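Local coordinates for protein phosphoserine aminotransferase (Bacillus circulans, PDB 1BT4) that catalyses the reversible, pyridoxal-phosphate-dependent transamination that forms phosphoserine from 3-phosphohydroxypyruvate and phosphohydroxythreonine from its 2-oxo acid, at residues A[55-60]-A[249-254]; A[95-100]-A[134-139]; A[168-173]-A[189-194]; A[176-181]-A[196-201]; A[265-270]-A[337-342]. All blocks are in the same frame, centred on the assembly; numbering follows the deposited sequence.

Interaction 1: A[55-60]-A[249-254]; sequences ARLLAL and EVLKWI
Leu60 and Leu251 form the closest apolar touch between helices 44-60 and 241-256: Leu60 CD1 lies 3.9 Å from Leu251 CD2. The local axes approach to 9.9 Å, inclined by 30° and running in the same general sense. Leu251 is central to the contact. Its CD2 also meets Leu57 CD1 at 4.3 Å, while Leu60 CD2 meets Ile254 CG2 one turn on, likewise at 4.3 Å. The partly exposed flank is looser. There Lys252 CG lies over one face of the Arg56 guanidinium, 3.8 Å from Arg56 NE. Lys252, extended beyond CG, reaches back in a salt bridge to Glu249, NZ 2.9 Å from OE2, and Arg56 NE forms another with Glu52; these pairings probably offset the like charges. On the buried side Leu57 packs on Val69, Val205 and Ile207. Helix 241-256 thus packs alongside helix 44-60, which is itself seated on strands 67-72 and 204-209 of the central sheet in the class-V aminotransferase fold.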
# COMPACT_ATOMS: atom_id res chain seq x y z
N ALA A 55 -1.94 -11.86 15.78
CA ALA A 55 -1.79 -12.83 16.85
C ALA A 55 -0.53 -13.68 16.65
O ALA A 55 0.20 -13.94 17.61
CB ALA A 55 -3.04 -13.70 16.95
N ARG A 56 -0.27 -14.10 15.42
CA ARG A 56 0.93 -14.90 15.12
C ARG A 56 2.23 -14.14 15.33
O ARG A 56 3.25 -14.74 15.68
CB ARG A 56 0.90 -15.41 13.68
CG ARG A 56 -0.17 -16.42 13.39
CD ARG A 56 -0.06 -16.95 11.97
NE ARG A 56 -1.09 -17.93 11.68
CZ ARG A 56 -1.08 -19.19 12.11
NH1 ARG A 56 -0.09 -19.63 12.87
NH2 ARG A 56 -2.07 -20.01 11.78
N LEU A 57 2.20 -12.84 15.05
CA LEU A 57 3.37 -11.98 15.19
C LEU A 57 3.80 -11.87 16.66
O LEU A 57 4.97 -12.11 17.00
CB LEU A 57 3.07 -10.60 14.62
CG LEU A 57 4.23 -9.60 14.57
CD1 LEU A 57 5.41 -10.21 13.86
CD2 LEU A 57 3.80 -8.32 13.87
N LEU A 58 2.85 -11.53 17.52
CA LEU A 58 3.13 -11.40 18.95
C LEU A 58 3.54 -12.74 19.53
O LEU A 58 4.44 -12.79 20.36
CB LEU A 58 1.89 -10.87 19.70
CG LEU A 58 1.49 -9.41 19.43
CD1 LEU A 58 0.22 -9.08 20.19
CD2 LEU A 58 2.62 -8.50 19.85
N ALA A 59 2.90 -13.83 19.09
CA ALA A 59 3.23 -15.16 19.59
C ALA A 59 4.69 -15.49 19.27
O ALA A 59 5.41 -16.04 20.12
CB ALA A 59 2.29 -16.21 19.00
N LEU A 60 5.12 -15.13 18.07
CA LEU A 60 6.50 -15.36 17.64
C LEU A 60 7.47 -14.55 18.50
O LEU A 60 8.63 -14.92 18.66
CB LEU A 60 6.69 -14.97 16.17
CG LEU A 60 6.30 -15.97 15.08
CD1 LEU A 60 6.43 -15.29 13.72
CD2 LEU A 60 7.21 -17.19 15.15
N GLU A 249 0.99 -15.60 5.75
CA GLU A 249 1.56 -16.83 5.18
C GLU A 249 3.04 -16.96 5.52
O GLU A 249 3.53 -18.05 5.79
CB GLU A 249 1.37 -16.86 3.65
CG GLU A 249 -0.04 -17.19 3.17
CD GLU A 249 -0.60 -18.44 3.83
OE1 GLU A 249 0.02 -19.52 3.69
OE2 GLU A 249 -1.64 -18.34 4.51
N VAL A 250 3.76 -15.84 5.51
CA VAL A 250 5.19 -15.85 5.83
C VAL A 250 5.39 -16.17 7.31
O VAL A 250 6.32 -16.87 7.69
CB VAL A 250 5.88 -14.51 5.46
CG1 VAL A 250 7.37 -14.59 5.72
CG2 VAL A 250 5.64 -14.19 3.99
N LEU A 251 4.47 -15.68 8.15
CA LEU A 251 4.52 -15.91 9.59
C LEU A 251 4.35 -17.40 9.92
O LEU A 251 5.05 -17.94 10.78
CB LEU A 251 3.46 -15.06 10.30
CG LEU A 251 3.66 -13.55 10.16
CD1 LEU A 251 2.51 -12.79 10.81
CD2 LEU A 251 5.02 -13.14 10.75
N LYS A 252 3.43 -18.06 9.21
CA LYS A 252 3.18 -19.49 9.39
C LYS A 252 4.48 -20.22 9.08
O LYS A 252 4.92 -21.10 9.82
CB LYS A 252 2.10 -19.98 8.44
CG LYS A 252 0.73 -19.38 8.66
CD LYS A 252 -0.24 -20.00 7.67
CE LYS A 252 -1.58 -19.33 7.73
NZ LYS A 252 -2.54 -19.97 6.79
N TRP A 253 5.11 -19.80 7.98
CA TRP A 253 6.36 -20.37 7.54
C TRP A 253 7.48 -20.21 8.57
O TRP A 253 8.17 -21.18 8.87
CB TRP A 253 6.77 -19.75 6.20
CG TRP A 253 8.09 -20.20 5.69
CD1 TRP A 253 8.35 -21.31 4.91
CD2 TRP A 253 9.36 -19.56 5.90
NE1 TRP A 253 9.69 -21.39 4.63
CE2 TRP A 253 10.34 -20.33 5.23
CE3 TRP A 253 9.76 -18.42 6.60
CZ2 TRP A 253 11.70 -19.99 5.24
CZ3 TRP A 253 11.10 -18.08 6.61
CH2 TRP A 253 12.06 -18.86 5.93
N ILE A 254 7.64 -19.01 9.14
CA ILE A 254 8.69 -18.76 10.15
C ILE A 254 8.52 -19.72 11.32
O ILE A 254 9.50 -20.16 11.93
CB ILE A 254 8.68 -17.30 10.71
CG1 ILE A 254 8.89 -16.29 9.58
CG2 ILE A 254 9.78 -17.13 11.76
CD1 ILE A 254 8.88 -14.83 10.03

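Interaction 2: A[95-100]-A[134-139]; sequences NYVMTG and QEIQLQ
Strand 93-98, an interior strand of the mixed seven-stranded sheet of the large aminotransferase domain, meets through Asn95 and Val97 the extended segment 136-139 that leads towards strand 142-148. The touching parts run in almost opposite senses, 173° apart end to end. Their nearest CA atoms, however, are 7.1 Å apart for Asn95 and Leu138 and 7.5 Å for Val97 and Ile136, too far for neighbouring strands. The contact is made instead by side chains of the strand, against both side chains and backbone of 136-139. That segment runs antiparallel along strand 93-98, over one face of the sheet, while Tyr96 and Met98 pack on helix 101-113 at the other face. Ile136 stretches its CG1 branch (chi2 178°) until CD1 comes 4.4 Å from Val97 CG2, a light van der Waals touch. Ile136 and Leu138 both also rest on Leu145 of strand 142-148, which sits beside strand 93-98 in the sheet. The buried amide of Asn95 is anchored within its own sheet, OD1 bonding to His117 ND1 and ND2 to Thr93 O. Its approach to the covering segment is therefore packing rather than bonding, with Asn95 OD1 3.8 Å from Gln137 O and 4.0 Å from Leu138 CA. At the far end, the same OD1 of Asn95 is 3.6 Å from Gln139 N and 3.9 Å from Gln139 CG.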
# COMPACT_ATOMS: atom_id res chain seq x y z
N ASN A 95 15.60 12.58 19.53
CA ASN A 95 16.96 12.06 19.58
C ASN A 95 17.16 10.90 18.62
O ASN A 95 16.40 9.92 18.62
CB ASN A 95 17.35 11.66 21.00
CG ASN A 95 17.69 12.86 21.88
OD1 ASN A 95 18.79 12.93 22.45
ND2 ASN A 95 16.76 13.80 22.01
N TYR A 96 18.20 11.00 17.81
CA TYR A 96 18.53 10.00 16.81
C TYR A 96 19.94 9.43 16.97
O TYR A 96 20.85 10.11 17.44
CB TYR A 96 18.37 10.60 15.40
CG TYR A 96 16.90 10.74 15.00
CD1 TYR A 96 16.15 11.84 15.43
CD2 TYR A 96 16.31 9.76 14.20
CE1 TYR A 96 14.80 11.94 15.09
CE2 TYR A 96 14.95 9.86 13.86
CZ TYR A 96 14.20 10.95 14.31
OH TYR A 96 12.88 11.03 14.00
N VAL A 97 20.08 8.15 16.64
CA VAL A 97 21.38 7.47 16.67
C VAL A 97 21.76 7.38 15.18
O VAL A 97 21.00 6.83 14.38
CB VAL A 97 21.29 6.05 17.28
CG1 VAL A 97 22.67 5.40 17.32
CG2 VAL A 97 20.70 6.10 18.67
N MET A 98 22.86 8.02 14.80
CA MET A 98 23.30 8.04 13.41
C MET A 98 24.29 6.92 13.12
O MET A 98 25.43 6.92 13.62
CB MET A 98 23.90 9.41 13.05
CG MET A 98 22.94 10.57 13.32
SD MET A 98 21.48 10.65 12.24
CE MET A 98 20.33 9.73 13.09
N THR A 99 23.86 5.97 12.31
CA THR A 99 24.66 4.80 11.97
C THR A 99 24.80 4.53 10.48
O THR A 99 25.49 3.58 10.10
CB THR A 99 24.04 3.54 12.61
OG1 THR A 99 22.61 3.58 12.43
CG2 THR A 99 24.35 3.48 14.09
N GLY A 100 24.16 5.33 9.63
CA GLY A 100 24.25 5.11 8.20
C GLY A 100 23.25 5.88 7.37
O GLY A 100 22.73 6.91 7.79
N GLN A 134 27.13 2.83 25.45
CA GLN A 134 27.60 3.79 26.45
C GLN A 134 27.75 5.21 25.86
O GLN A 134 27.46 6.20 26.53
CB GLN A 134 28.94 3.31 27.01
CG GLN A 134 30.03 3.15 25.96
CD GLN A 134 31.16 2.22 26.39
OE1 GLN A 134 31.10 1.60 27.45
NE2 GLN A 134 32.19 2.12 25.56
N GLU A 135 28.19 5.28 24.61
CA GLU A 135 28.40 6.54 23.88
C GLU A 135 27.10 7.30 23.59
O GLU A 135 27.14 8.49 23.24
CB GLU A 135 29.10 6.26 22.55
CG GLU A 135 30.45 5.54 22.64
CD GLU A 135 30.96 5.07 21.27
OE1 GLU A 135 30.63 5.70 20.24
OE2 GLU A 135 31.69 4.06 21.23
N ILE A 136 25.97 6.61 23.71
CA ILE A 136 24.67 7.21 23.45
C ILE A 136 24.27 8.21 24.54
O ILE A 136 24.02 7.84 25.69
CB ILE A 136 23.58 6.12 23.24
CG1 ILE A 136 23.99 5.21 22.08
CG2 ILE A 136 22.24 6.77 22.94
CD1 ILE A 136 23.05 4.06 21.79
N GLN A 137 24.26 9.48 24.15
CA GLN A 137 23.92 10.59 25.03
C GLN A 137 22.48 11.06 24.84
O GLN A 137 22.15 11.66 23.82
CB GLN A 137 24.88 11.76 24.75
CG GLN A 137 24.52 13.07 25.43
CD GLN A 137 25.27 14.23 24.83
OE1 GLN A 137 26.38 14.56 25.26
NE2 GLN A 137 24.68 14.86 23.81
N LEU A 138 21.64 10.80 25.84
CA LEU A 138 20.24 11.19 25.76
C LEU A 138 19.98 12.50 26.51
O LEU A 138 20.63 12.79 27.52
CB LEU A 138 19.36 10.08 26.35
CG LEU A 138 18.12 9.70 25.55
CD1 LEU A 138 18.56 8.99 24.30
CD2 LEU A 138 17.20 8.79 26.36
N GLN A 139 19.03 13.29 26.01
CA GLN A 139 18.68 14.56 26.64
C GLN A 139 17.54 14.41 27.65
O GLN A 139 16.75 13.46 27.60
CB GLN A 139 18.33 15.62 25.60
CG GLN A 139 19.51 16.00 24.72
CD GLN A 139 19.37 17.40 24.15
OE1 GLN A 139 18.98 17.57 22.99
NE2 GLN A 139 19.69 18.41 24.95

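Interaction 3: A[168-173]-A[189-194]; sequences PLIGDM and LVYAGA. With PLP (pyridoxal-5'-phosphate), chain B.
Tyr191 covers the backbone of Asp172, its bridge partner on the neighbouring strand, with the face of its ring: Asp172 CA stands 3.9 Å from the ring centroid and 22° off the ring normal, a CH-pi contact. The ring gets there because CG of Tyr191 sits between its backbone N and carbonyl carbon (chi1 66°), which swings it over the adjacent strand. At the ring edge, near its plane, Ile170 CG2 lies 4.1 Å from Tyr191 CE1, and the phenol OH is fixed by a hydrogen bond with His146. Beneath these side chains two central strands of the aminotransferase sheet, 169-172 and 189-193, run parallel, with local axes 4.9 Å apart. Three good backbone bonds join them: Gly171 N gives to Leu189 O, Tyr191 N gives to Gly171 O at 3.1 Å, and Met173 N gives to Tyr191 O at 2.8 Å. A fourth, from Leu189 N to Leu169 O, is weak. On the sheet face opposite the Tyr191 ring, Met173 SD touches Val190 CG1 at 3.7 Å. At the C-terminal end of its strand Asp172 projects a carboxylate to the cofactor, OD2 lying 2.7 Å from the pyridine N1 of pyridoxal phosphate, as the strand-borne aspartate does in fold-type-I enzymes. Ser174 OG bonds to the other oxygen, OD1, consistent with a second-shell residue that sets the carboxylate's orientation.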
# COMPACT_ATOMS: atom_id res chain seq x y z
N PRO A 168 10.85 6.68 25.39
CA PRO A 168 10.52 5.63 24.42
C PRO A 168 11.63 5.36 23.42
O PRO A 168 12.20 6.28 22.84
CB PRO A 168 9.30 6.20 23.71
CG PRO A 168 8.69 7.13 24.72
CD PRO A 168 9.90 7.80 25.29
N LEU A 169 11.97 4.08 23.25
CA LEU A 169 12.97 3.68 22.28
C LEU A 169 12.17 3.31 21.03
O LEU A 169 11.17 2.58 21.11
CB LEU A 169 13.77 2.46 22.78
CG LEU A 169 14.78 1.79 21.85
CD1 LEU A 169 15.89 2.76 21.42
CD2 LEU A 169 15.39 0.60 22.57
N ILE A 170 12.56 3.88 19.89
CA ILE A 170 11.90 3.63 18.61
C ILE A 170 12.95 3.06 17.64
O ILE A 170 14.05 3.59 17.53
CB ILE A 170 11.28 4.93 18.04
CG1 ILE A 170 10.23 5.48 19.02
CG2 ILE A 170 10.65 4.66 16.69
CD1 ILE A 170 9.55 6.75 18.57
N GLY A 171 12.60 1.98 16.95
CA GLY A 171 13.56 1.37 16.05
C GLY A 171 13.08 0.95 14.68
O GLY A 171 12.04 0.31 14.53
N ASP A 172 13.84 1.35 13.67
CA ASP A 172 13.54 1.00 12.29
C ASP A 172 14.13 -0.40 12.08
O ASP A 172 15.36 -0.57 12.06
CB ASP A 172 14.21 2.00 11.34
CG ASP A 172 13.90 1.73 9.88
OD1 ASP A 172 13.35 0.66 9.54
OD2 ASP A 172 14.22 2.62 9.07
N MET A 173 13.25 -1.39 11.97
CA MET A 173 13.68 -2.78 11.79
C MET A 173 13.28 -3.33 10.43
O MET A 173 13.13 -4.54 10.28
CB MET A 173 13.13 -3.68 12.90
CG MET A 173 13.72 -3.41 14.27
SD MET A 173 13.06 -4.54 15.51
CE MET A 173 14.13 -4.19 16.93
N LEU A 189 8.03 1.77 20.23
CA LEU A 189 7.54 1.60 18.87
C LEU A 189 8.61 1.01 17.97
O LEU A 189 9.74 1.50 17.89
CB LEU A 189 7.05 2.94 18.31
CG LEU A 189 6.20 2.92 17.03
CD1 LEU A 189 5.40 4.19 16.95
CD2 LEU A 189 7.04 2.75 15.79
N VAL A 190 8.23 -0.07 17.29
CA VAL A 190 9.09 -0.79 16.35
C VAL A 190 8.37 -0.78 14.99
O VAL A 190 7.17 -0.95 14.94
CB VAL A 190 9.31 -2.25 16.84
CG1 VAL A 190 9.63 -3.17 15.67
CG2 VAL A 190 10.44 -2.29 17.85
N TYR A 191 9.09 -0.53 13.90
CA TYR A 191 8.45 -0.52 12.59
C TYR A 191 9.27 -1.18 11.50
O TYR A 191 10.49 -1.29 11.62
CB TYR A 191 8.01 0.90 12.19
CG TYR A 191 9.13 1.88 11.95
CD1 TYR A 191 9.84 2.44 13.01
CD2 TYR A 191 9.44 2.32 10.66
CE1 TYR A 191 10.82 3.41 12.80
CE2 TYR A 191 10.41 3.28 10.44
CZ TYR A 191 11.09 3.82 11.51
OH TYR A 191 12.03 4.80 11.29
N ALA A 192 8.59 -1.62 10.44
CA ALA A 192 9.25 -2.29 9.33
C ALA A 192 8.45 -2.40 8.04
O ALA A 192 7.29 -2.82 8.06
CB ALA A 192 9.67 -3.70 9.76
N GLY A 193 9.05 -1.99 6.93
CA GLY A 193 8.40 -2.14 5.64
C GLY A 193 8.43 -3.66 5.48
O GLY A 193 9.45 -4.29 5.80
N ALA A 194 7.33 -4.26 5.07
CA ALA A 194 7.25 -5.72 4.93
C ALA A 194 8.08 -6.34 3.81
O ALA A 194 8.54 -7.47 3.94
CB ALA A 194 5.79 -6.15 4.79
N1 PLP B . 14.59 1.99 6.52
C2 PLP B . 15.28 0.82 6.45
C2A PLP B . 16.22 0.47 7.56
C3 PLP B . 15.07 0.01 5.33
O3 PLP B . 15.75 -1.14 5.21
C4 PLP B . 14.15 0.39 4.33
C4A PLP B . 13.86 -0.58 3.22
C5 PLP B . 13.47 1.64 4.46
C6 PLP B . 13.71 2.40 5.57
C5A PLP B . 12.52 2.22 3.39
O4P PLP B . 11.40 1.36 3.19
P PLP B . 10.33 1.83 2.08
O1P PLP B . 9.15 0.90 2.20
O2P PLP B . 11.06 1.90 0.77
O3P PLP B . 9.89 3.27 2.49

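Interaction 4: A[176-181]-A[196-201]; sequences DILSRP and KNLGPS. With PLP (pyridoxal-5'-phosphate), chain B.
A type II turn from Asp176 to Ser179 presents its Ile177-Leu178 corner to Asn197 and Leu198, at the short, weakly bonded helix about 196-197; Gly199 is the first residue beyond it to leave helical backbone angles, with positive phi. Leu178 also has positive phi, as the third residue of such a turn usually does. The turn is closed by a weak bond from Ser179 N to Asp176 O, reinforced by Ser179 OG, which gives to the same Asp176 O at 2.6 Å. The one hydrogen bond between the segments comes from Asn197: with CG anti to its backbone N (chi1 -153°), the side chain extends ND2 to within 2.9 Å of Ile177 O. The donor arrives from above the carbonyl plane, and the bond is bent, 147° at the hydrogen, with the oxygen tilted 20° from the amide plane. Beside it Leu198 wedges against the turn at about right angles to both partners, its CD2 3.5 Å from Leu178 CD2 and its CG 4.1 Å from Ile177 CG2. The opposite end of the Asn197 amide, OD1, accepts from Asn339 N, so both amide ends are engaged. Asn197 directly follows Lys196, whose NZ is covalently joined to C4A of pyridoxal phosphate at 1.5 Å. The doubly bonded amide would restrain the backbone beside Lys196, consistent with a second-shell part in holding the lysine in place.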
# COMPACT_ATOMS: atom_id res chain seq x y z
N ASP A 176 15.70 -6.24 9.37
CA ASP A 176 16.03 -7.38 10.22
C ASP A 176 14.94 -7.86 11.16
O ASP A 176 15.16 -8.78 11.95
CB ASP A 176 17.37 -7.18 10.96
CG ASP A 176 17.27 -6.26 12.17
OD1 ASP A 176 16.22 -5.61 12.39
OD2 ASP A 176 18.27 -6.19 12.92
N ILE A 177 13.75 -7.28 11.06
CA ILE A 177 12.64 -7.69 11.92
C ILE A 177 12.28 -9.18 11.73
O ILE A 177 12.21 -9.67 10.61
CB ILE A 177 11.40 -6.78 11.73
CG1 ILE A 177 10.45 -6.95 12.91
CG2 ILE A 177 10.72 -7.05 10.39
CD1 ILE A 177 9.31 -5.98 12.91
N LEU A 178 12.12 -9.89 12.85
CA LEU A 178 11.78 -11.31 12.84
C LEU A 178 12.86 -12.20 12.23
O LEU A 178 12.56 -13.24 11.62
CB LEU A 178 10.44 -11.55 12.12
CG LEU A 178 9.17 -11.59 12.96
CD1 LEU A 178 9.14 -10.49 14.03
CD2 LEU A 178 7.98 -11.48 12.03
N SER A 179 14.11 -11.80 12.39
CA SER A 179 15.24 -12.56 11.89
C SER A 179 16.00 -13.11 13.08
O SER A 179 16.84 -13.99 12.94
CB SER A 179 16.18 -11.68 11.08
OG SER A 179 16.89 -10.78 11.91
N ARG A 180 15.66 -12.57 14.25
CA ARG A 180 16.28 -12.91 15.53
C ARG A 180 15.36 -12.44 16.67
O ARG A 180 14.73 -11.38 16.58
CB ARG A 180 17.61 -12.17 15.68
CG ARG A 180 17.43 -10.65 15.56
CD ARG A 180 18.64 -9.85 15.96
NE ARG A 180 18.47 -8.43 15.65
CZ ARG A 180 19.42 -7.50 15.81
NH1 ARG A 180 20.61 -7.84 16.30
NH2 ARG A 180 19.20 -6.25 15.43
N PRO A 181 15.28 -13.21 17.76
CA PRO A 181 14.43 -12.80 18.88
C PRO A 181 15.00 -11.60 19.65
O PRO A 181 16.22 -11.42 19.71
CB PRO A 181 14.39 -14.06 19.75
CG PRO A 181 15.72 -14.71 19.49
CD PRO A 181 15.87 -14.54 17.99
N LYS A 196 11.10 -6.21 2.87
CA LYS A 196 12.47 -6.60 3.10
C LYS A 196 12.62 -8.02 3.67
O LYS A 196 13.32 -8.85 3.10
CB LYS A 196 13.12 -5.58 4.02
CG LYS A 196 14.02 -4.55 3.34
CD LYS A 196 13.39 -3.56 2.32
CE LYS A 196 14.58 -2.71 1.95
NZ LYS A 196 14.83 -1.65 2.97
N ASN A 197 11.90 -8.31 4.75
CA ASN A 197 12.02 -9.61 5.41
C ASN A 197 10.70 -10.33 5.73
O ASN A 197 10.72 -11.45 6.24
CB ASN A 197 12.82 -9.40 6.71
CG ASN A 197 13.56 -10.64 7.16
OD1 ASN A 197 13.98 -11.46 6.35
ND2 ASN A 197 13.76 -10.76 8.47
N LEU A 198 9.57 -9.69 5.45
CA LEU A 198 8.27 -10.30 5.73
C LEU A 198 7.46 -10.61 4.48
O LEU A 198 6.31 -11.03 4.56
CB LEU A 198 7.44 -9.41 6.65
CG LEU A 198 8.06 -9.09 8.00
CD1 LEU A 198 7.06 -8.32 8.84
CD2 LEU A 198 8.46 -10.38 8.69
N GLY A 199 8.06 -10.35 3.32
CA GLY A 199 7.38 -10.65 2.08
C GLY A 199 7.08 -9.54 1.10
O GLY A 199 7.98 -8.95 0.51
N PRO A 200 5.78 -9.25 0.90
CA PRO A 200 5.19 -8.24 0.01
C PRO A 200 5.39 -6.78 0.38
O PRO A 200 5.39 -6.42 1.55
CB PRO A 200 3.71 -8.60 0.06
CG PRO A 200 3.55 -8.96 1.50
CD PRO A 200 4.73 -9.87 1.73
N SER A 201 5.58 -5.96 -0.65
CA SER A 201 5.73 -4.53 -0.46
C SER A 201 4.35 -3.91 -0.62
O SER A 201 3.59 -4.31 -1.51
CB SER A 201 6.71 -3.93 -1.48
OG SER A 201 6.25 -4.10 -2.81
N1 PLP B . 14.59 1.99 6.52
C2 PLP B . 15.28 0.82 6.45
C2A PLP B . 16.22 0.47 7.56
C3 PLP B . 15.07 0.01 5.33
O3 PLP B . 15.75 -1.14 5.21
C4 PLP B . 14.15 0.39 4.33
C4A PLP B . 13.86 -0.58 3.22
C5 PLP B . 13.47 1.64 4.46
C6 PLP B . 13.71 2.40 5.57
C5A PLP B . 12.52 2.22 3.39
O4P PLP B . 11.40 1.36 3.19
P PLP B . 10.33 1.83 2.08
O1P PLP B . 9.15 0.90 2.20
O2P PLP B . 11.06 1.90 0.77
O3P PLP B . 9.89 3.27 2.49

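Interaction 5: A[265-270]-A[337-342]; sequences QANRKK and IYNAVP
Lys270 drives its ammonium group into the type I turn Tyr338-Val341 and the residue before it. The turn leads to the N-cap residue Pro342 of helix 343-359, so the contact ties helix 259-279 to the start of that last helix in the small C-terminal domain. Lys270 has the largest buried surface. Its chain bends at chi3 (-60°), bringing NZ among three backbone carbonyls. Lys270 NZ is 2.5 Å from Val341 O, an unusually short value, in the carbonyl plane and on a lone pair. Lys270 NZ approaches the other two oxygens from above their planes, Tyr338 O at 2.7 Å and Ile337 O at 3.1 Å. Tyr338 O also takes Val341 N, the bond that closes the turn, and its two donors come from opposite faces. Three carbonyl dipoles thus surround a buried charge, which probably favours the protonated form. Ile337 packs against the helix, with Ile337 CD1 4.0 Å from Lys270 C and Ile337 CB 4.2 Å from Lys270 CE. One turn earlier on the helix, Asn267 adds a weak link to the lysine through OD1. Its other amide end pairs with Asn339, which also reaches Leu178 O through its own ND2. In this pairing of side-chain amides, their planes 24° apart, Asn267 ND2 gives to Asn339 OD1 at 2.8 Å.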
# COMPACT_ATOMS: atom_id res chain seq x y z
N GLN A 265 19.42 -19.20 13.97
CA GLN A 265 20.57 -20.09 13.80
C GLN A 265 20.80 -20.46 12.33
O GLN A 265 21.93 -20.67 11.92
CB GLN A 265 20.50 -21.32 14.71
CG GLN A 265 19.22 -22.12 14.65
CD GLN A 265 19.19 -23.26 15.67
OE1 GLN A 265 19.93 -23.24 16.67
NE2 GLN A 265 18.34 -24.26 15.42
N ALA A 266 19.73 -20.46 11.53
CA ALA A 266 19.83 -20.74 10.10
C ALA A 266 20.48 -19.55 9.37
O ALA A 266 21.37 -19.74 8.54
CB ALA A 266 18.45 -21.03 9.53
N ASN A 267 20.04 -18.33 9.70
CA ASN A 267 20.59 -17.11 9.11
C ASN A 267 22.04 -16.93 9.56
O ASN A 267 22.84 -16.32 8.86
CB ASN A 267 19.79 -15.87 9.53
CG ASN A 267 18.39 -15.85 8.95
OD1 ASN A 267 18.10 -16.50 7.94
ND2 ASN A 267 17.50 -15.08 9.58
N ARG A 268 22.34 -17.43 10.76
CA ARG A 268 23.69 -17.36 11.32
C ARG A 268 24.65 -18.29 10.55
O ARG A 268 25.84 -18.03 10.49
CB ARG A 268 23.67 -17.72 12.81
CG ARG A 268 25.01 -17.60 13.51
CD ARG A 268 25.49 -16.16 13.59
NE ARG A 268 26.95 -16.07 13.52
CZ ARG A 268 27.61 -15.36 12.61
NH1 ARG A 268 26.96 -14.66 11.69
NH2 ARG A 268 28.94 -15.36 12.62
N LYS A 269 24.11 -19.36 9.97
CA LYS A 269 24.90 -20.31 9.18
C LYS A 269 25.21 -19.73 7.81
O LYS A 269 26.30 -19.90 7.29
CB LYS A 269 24.16 -21.64 9.00
CG LYS A 269 24.29 -22.59 10.18
CD LYS A 269 23.44 -23.85 10.01
CE LYS A 269 23.60 -24.81 11.19
NZ LYS A 269 23.24 -24.20 12.50
N LYS A 270 24.22 -19.06 7.22
CA LYS A 270 24.36 -18.44 5.91
C LYS A 270 25.36 -17.30 5.93
O LYS A 270 26.09 -17.12 4.96
CB LYS A 270 23.02 -17.89 5.42
CG LYS A 270 21.91 -18.91 5.37
CD LYS A 270 20.73 -18.36 4.61
CE LYS A 270 20.20 -17.11 5.25
NZ LYS A 270 18.95 -16.66 4.61
N ILE A 337 20.91 -11.57 2.51
CA ILE A 337 20.49 -12.92 2.87
C ILE A 337 19.39 -12.99 3.93
O ILE A 337 19.54 -13.62 4.98
CB ILE A 337 21.72 -13.73 3.31
CG1 ILE A 337 22.50 -12.97 4.39
CG2 ILE A 337 22.62 -14.00 2.10
CD1 ILE A 337 23.64 -13.75 5.02
N TYR A 338 18.25 -12.39 3.62
CA TYR A 338 17.09 -12.39 4.52
C TYR A 338 16.58 -13.81 4.84
O TYR A 338 17.04 -14.78 4.23
CB TYR A 338 15.97 -11.56 3.89
CG TYR A 338 16.36 -10.14 3.58
CD1 TYR A 338 16.83 -9.29 4.58
CD2 TYR A 338 16.24 -9.63 2.28
CE1 TYR A 338 17.19 -7.97 4.29
CE2 TYR A 338 16.59 -8.32 1.98
CZ TYR A 338 17.07 -7.49 3.00
OH TYR A 338 17.42 -6.19 2.72
N ASN A 339 15.63 -13.92 5.76
CA ASN A 339 15.03 -15.20 6.19
C ASN A 339 14.80 -16.23 5.07
O ASN A 339 15.22 -17.38 5.18
CB ASN A 339 13.68 -14.96 6.87
CG ASN A 339 13.80 -14.46 8.31
OD1 ASN A 339 14.89 -14.25 8.83
ND2 ASN A 339 12.66 -14.29 8.96
N ALA A 340 14.12 -15.79 4.01
CA ALA A 340 13.76 -16.64 2.87
C ALA A 340 14.85 -16.97 1.84
O ALA A 340 14.57 -17.65 0.85
CB ALA A 340 12.55 -16.06 2.18
N VAL A 341 16.06 -16.44 2.03
CA VAL A 341 17.15 -16.73 1.12
C VAL A 341 17.75 -18.06 1.59
O VAL A 341 18.30 -18.14 2.68
CB VAL A 341 18.22 -15.62 1.10
CG1 VAL A 341 19.40 -16.02 0.23
CG2 VAL A 341 17.62 -14.32 0.58
N PRO A 342 17.63 -19.11 0.76
CA PRO A 342 18.13 -20.47 1.05
C PRO A 342 19.62 -20.56 1.32
O PRO A 342 20.41 -19.76 0.82
CB PRO A 342 17.76 -21.24 -0.22
CG PRO A 342 16.58 -20.48 -0.76
CD PRO A 342 17.02 -19.06 -0.58

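In the fold
From the N terminus, interaction 1 opens first at 55-60 and closes at 249-254, a long loop that takes in interactions 2, 3 and 4. Interaction 2 closes first, laying 134-139 over strand 93-98. Interactions 3 and 4 then cross, their segments alternating from 168-173 to 196-201, bringing adjacent strands and the turn between them together beside the cofactor, which Asp172 and Lys196 touch. Interaction 5 follows in series and joins helix 259-279 to 337-342. Interaction 4 links the groups: Leu178 packs on Leu57 and Leu251 of interaction 1, Ile177 on Ala192 of interaction 3, and Asn339 of interaction 5 probably hydrogen-bonds to both its segments. Interaction 2 stays apart, reaching interaction 3 through the shared sheet.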